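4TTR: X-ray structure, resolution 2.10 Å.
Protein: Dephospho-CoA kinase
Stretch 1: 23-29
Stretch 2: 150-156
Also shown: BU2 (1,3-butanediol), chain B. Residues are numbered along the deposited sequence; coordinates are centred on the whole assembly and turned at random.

Stretch 1 (23-29) GNIASGK
Stretch 2 150-156: SQLDRIV

A mainly loop stretch, residues 23-29, lies against one face of a helix, residues 150-156, which begins earlier and continues later in the same chain; the contact buries 309 Å², both sides summed. The backbones come nearest at Ala26 and Gln151, whose CA atoms are 5.2 Å apart. The helix is regular (phi -57 to -75°, psi -36 to -45°), with Ile155 N donating to Gln151 O at 2.8 Å and Val156 N to Leu152 O at 2.8 Å. Gln151, Arg154 and Ile155, with spacings of three and then one, form the surface that meets the loop.

Gly23 is extended (phi/psi -163/148°) and does not reach the helix. Asn24 (-77/-166°; chi1 65°, p; chi2 7°) opens a type II beta turn that runs to Ser27. Its CB points sideways, but the amide end comes nearer, placing Asn24 ND2 3.7 Å from Gln151 NE2; both are amide donors, so this is packing and not a hydrogen bond.

Ile25 (-79/131°) offers its carbonyl to the helix: Gln151 NE2 donates to Ile25 O at 2.7 Å and 173°, a short and nearly linear hydrogen bond. Gln151 reaches it with chi1 -64° (m), chi2 177° (t) and chi3 -76°. The Ile25 side chain (m, chi2 76°) supplies an apolar contact, Ile25 CG2 to Ile155 CD1 at 3.9 Å; Ile155 is m, t.

Ala26, with positive phi (55/40°), is the third residue of the turn and points its CB toward the helix. The methyl packs where the backbones are nearest: Ala26 CB lies 4.0 Å from Gln151 O, 3.7 Å from Arg154 CB and 4.3 Å from Ile155 CG1. Its carbonyl takes two hydrogen bonds from Arg154, Arg154 NE to Ala26 O at 2.9 Å (134°) and Arg154 NH2 to Ala26 O at 2.8 Å (138°). The oxygen sits at the guanidinium edge, near its plane, so both N-H groups converge on one acceptor. Arg154 has chi1 -149°, chi2 118°, chi3 57° (p) and chi4 -169°.

The CB of Ser27 (-78/-28°; chi1 61°, p) points away from the helix; Ser27 closes the turn, with weak hydrogen bonds to Asn24 O from Ser27 N (3.4 Å) and Ser27 OG (3.2 Å). Gly28 (102/17°) is the N-cap residue; at these angles a CB would jam against the preceding carbonyl oxygen. Gly28 N lies over one guanidinium face, 4.2 Å from Arg154 NH2, and Gly28 CA is 3.5 Å from C1 of the bound butanediol. Lys29 (phi -74°; chi1 89°, chi2 161°, chi3 -178°, chi4 -110°) starts the next helix, beyond reach of residues 150-156.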

ATOM      1  N   GLY A  23      -1.219   3.690  -4.003  1.00 17.40           N
ATOM      2  CA  GLY A  23      -0.377   4.692  -4.620  1.00 21.19           C
ATOM      3  C   GLY A  23       0.648   4.069  -5.533  1.00 24.81           C
ATOM      4  O   GLY A  23       1.105   2.953  -5.285  1.00 22.83           O
ATOM      5  N   ASN A  24       1.011   4.783  -6.596  1.00 24.39           N
ATOM      6  CA  ASN A  24       2.071   4.305  -7.460  1.00 30.79           C
ATOM      7  C   ASN A  24       3.407   4.570  -6.781  1.00 30.68           C
ATOM      8  O   ASN A  24       3.468   4.887  -5.594  1.00 26.92           O
ATOM      9  CB  ASN A  24       1.998   4.941  -8.864  1.00 29.83           C
ATOM     10  CG  ASN A  24       2.246   6.447  -8.871  1.00 31.47           C
ATOM     11  OD1 ASN A  24       2.599   7.049  -7.864  1.00 29.56           O
ATOM     12  ND2 ASN A  24       2.070   7.059 -10.037  1.00 37.99           N
ATOM     13  N   ILE A  25       4.479   4.457  -7.542  1.00 33.14           N
ATOM     14  CA  ILE A  25       5.806   4.403  -6.966  1.00 35.53           C
ATOM     15  C   ILE A  25       6.255   5.809  -6.581  1.00 32.67           C
ATOM     16  O   ILE A  25       6.134   6.748  -7.372  1.00 28.06           O
ATOM     17  CB  ILE A  25       6.782   3.731  -7.955  1.00 38.78           C
ATOM     18  CG1 ILE A  25       6.374   2.268  -8.156  1.00 50.39           C
ATOM     19  CG2 ILE A  25       8.212   3.777  -7.447  1.00 39.74           C
ATOM     20  CD1 ILE A  25       5.143   2.037  -9.065  1.00 46.87           C
ATOM     21  N   ALA A  26       6.739   5.946  -5.349  1.00 29.58           N
ATOM     22  CA  ALA A  26       7.178   7.235  -4.822  1.00 31.29           C
ATOM     23  C   ALA A  26       6.066   8.276  -4.928  1.00 27.18           C
ATOM     24  O   ALA A  26       6.315   9.432  -5.261  1.00 31.65           O
ATOM     25  CB  ALA A  26       8.418   7.707  -5.558  1.00 39.20           C
ATOM     26  N   SER A  27       4.841   7.849  -4.644  1.00 25.69           N
ATOM     27  CA  SER A  27       3.662   8.700  -4.789  1.00 24.47           C
ATOM     28  C   SER A  27       3.496   9.693  -3.648  1.00 19.37           C
ATOM     29  O   SER A  27       2.910  10.753  -3.832  1.00 22.46           O
ATOM     30  CB  SER A  27       2.406   7.836  -4.869  1.00 21.32           C
ATOM     31  OG  SER A  27       2.241   7.081  -3.683  1.00 20.98           O
ATOM     32  N   GLY A  28       3.999   9.338  -2.469  1.00 23.65           N
ATOM     33  CA  GLY A  28       3.794  10.148  -1.284  1.00 22.50           C
ATOM     34  C   GLY A  28       2.722   9.549  -0.390  1.00 19.72           C
ATOM     35  O   GLY A  28       2.193  10.234   0.485  1.00 19.77           O
ATOM     36  N   LYS A  29       2.397   8.274  -0.595  1.00 16.78           N
ATOM     37  CA  LYS A  29       1.171   7.729  -0.016  1.00 21.82           C
ATOM     38  C   LYS A  29       1.272   7.492   1.488  1.00 18.78           C
ATOM     39  O   LYS A  29       0.271   7.596   2.194  1.00 16.89           O
ATOM     40  CB  LYS A  29       0.761   6.433  -0.733  1.00 20.92           C
ATOM     41  CG  LYS A  29       1.339   5.136  -0.199  1.00 28.54           C
ATOM     42  CD  LYS A  29       0.502   3.966  -0.690  1.00 30.14           C
ATOM     43  CE  LYS A  29       0.996   2.643  -0.137  1.00 49.30           C
ATOM     44  NZ  LYS A  29       1.614   1.804  -1.196  1.00 38.43           N
ATOM     45  N   SER A 150       8.745  14.155 -10.223  1.00 37.05           N
ATOM     46  CA  SER A 150       8.720  14.029  -8.766  1.00 35.92           C
ATOM     47  C   SER A 150       9.143  12.640  -8.301  1.00 33.75           C
ATOM     48  O   SER A 150       9.838  12.497  -7.294  1.00 38.11           O
ATOM     49  CB  SER A 150       7.319  14.335  -8.225  1.00 37.81           C
ATOM     50  OG  SER A 150       6.894  15.642  -8.585  1.00 52.62           O
ATOM     51  N   GLN A 151       8.689  11.616  -9.019  1.00 32.00           N
ATOM     52  CA  GLN A 151       9.037  10.235  -8.693  1.00 32.22           C
ATOM     53  C   GLN A 151      10.536   9.994  -8.817  1.00 35.84           C
ATOM     54  O   GLN A 151      11.127   9.279  -8.010  1.00 36.70           O
ATOM     55  CB  GLN A 151       8.301   9.259  -9.610  1.00 32.16           C
ATOM     56  CG  GLN A 151       6.791   9.249  -9.483  1.00 29.31           C
ATOM     57  CD  GLN A 151       6.154   8.302 -10.476  1.00 29.93           C
ATOM     58  OE1 GLN A 151       6.057   8.607 -11.664  1.00 39.21           O
ATOM     59  NE2 GLN A 151       5.735   7.136 -10.000  1.00 27.37           N
ATOM     60  N   LEU A 152      11.148  10.576  -9.841  1.00 38.22           N
ATOM     61  CA  LEU A 152      12.570  10.367 -10.070  1.00 55.51           C
ATOM     62  C   LEU A 152      13.375  10.997  -8.946  1.00 44.88           C
ATOM     63  O   LEU A 152      14.301  10.381  -8.417  1.00 45.64           O
ATOM     64  CB  LEU A 152      13.001  10.937 -11.424  1.00 44.82           C
ATOM     65  CG  LEU A 152      12.534  10.150 -12.652  1.00 42.64           C
ATOM     66  CD1 LEU A 152      12.977  10.846 -13.928  1.00 43.68           C
ATOM     67  CD2 LEU A 152      13.049   8.713 -12.633  1.00 44.05           C
ATOM     68  N   ASP A 153      13.010  12.221  -8.576  1.00 46.42           N
ATOM     69  CA  ASP A 153      13.676  12.915  -7.482  1.00 50.25           C
ATOM     70  C   ASP A 153      13.593  12.086  -6.211  1.00 51.29           C
ATOM     71  O   ASP A 153      14.581  11.918  -5.497  1.00 57.43           O
ATOM     72  CB  ASP A 153      13.050  14.292  -7.259  1.00 47.32           C
ATOM     73  CG  ASP A 153      13.220  15.211  -8.454  1.00 57.97           C
ATOM     74  OD1 ASP A 153      14.231  15.074  -9.175  1.00 62.48           O
ATOM     75  OD2 ASP A 153      12.339  16.070  -8.672  1.00 67.40           O
ATOM     76  N   ARG A 154      12.407  11.554  -5.946  1.00 48.43           N
ATOM     77  CA  ARG A 154      12.171  10.757  -4.753  1.00 54.50           C
ATOM     78  C   ARG A 154      12.984   9.465  -4.794  1.00 51.96           C
ATOM     79  O   ARG A 154      13.523   9.029  -3.777  1.00 60.93           O
ATOM     80  CB  ARG A 154      10.681  10.445  -4.621  1.00 48.50           C
ATOM     81  CG  ARG A 154      10.178  10.302  -3.193  1.00 51.06           C
ATOM     82  CD  ARG A 154       9.135  11.361  -2.870  1.00 61.86           C
ATOM     83  NE  ARG A 154       8.007  11.323  -3.798  1.00 51.61           N
ATOM     84  CZ  ARG A 154       7.063  12.258  -3.872  1.00 40.60           C
ATOM     85  NH1 ARG A 154       7.124  13.332  -3.093  1.00 63.59           N
ATOM     86  NH2 ARG A 154       6.080  12.143  -4.754  1.00 35.67           N
ATOM     87  N   ILE A 155      13.072   8.861  -5.977  1.00 51.99           N
ATOM     88  CA  ILE A 155      13.770   7.589  -6.145  1.00 54.68           C
ATOM     89  C   ILE A 155      15.287   7.761  -6.110  1.00 58.51           C
ATOM     90  O   ILE A 155      16.000   6.901  -5.598  1.00 61.71           O
ATOM     91  CB  ILE A 155      13.355   6.902  -7.466  1.00 48.27           C
ATOM     92  CG1 ILE A 155      12.014   6.198  -7.279  1.00 42.11           C
ATOM     93  CG2 ILE A 155      14.396   5.868  -7.918  1.00 48.01           C
ATOM     94  CD1 ILE A 155      11.338   5.803  -8.572  1.00 38.31           C
ATOM     95  N   VAL A 156      15.785   8.859  -6.664  1.00 57.39           N
ATOM     96  CA  VAL A 156      17.221   9.101  -6.666  1.00 61.79           C
ATOM     97  C   VAL A 156      17.703   9.417  -5.254  1.00 71.43           C
ATOM     98  O   VAL A 156      18.785   8.992  -4.855  1.00 78.44           O
ATOM     99  CB  VAL A 156      17.604  10.247  -7.626  1.00 59.80           C
ATOM    100  CG1 VAL A 156      19.046  10.694  -7.404  1.00 61.10           C
ATOM    101  CG2 VAL A 156      17.412   9.806  -9.068  1.00 62.22           C
TER
HETATM  102  C1  BU2 B 301       5.879   8.390   0.885  1.00 34.71           C
HETATM  103  O1  BU2 B 301       7.077   9.137   0.869  1.00 48.91           O
HETATM  104  C2  BU2 B 301       6.178   6.908   0.802  1.00 49.22           C
HETATM  105  C3  BU2 B 301       5.411   6.317  -0.362  1.00 37.10           C
HETATM  106  O3  BU2 B 301       6.105   6.605  -1.555  1.00 33.44           O
HETATM  107  C4  BU2 B 301       5.293   4.820  -0.181  1.00 45.20           C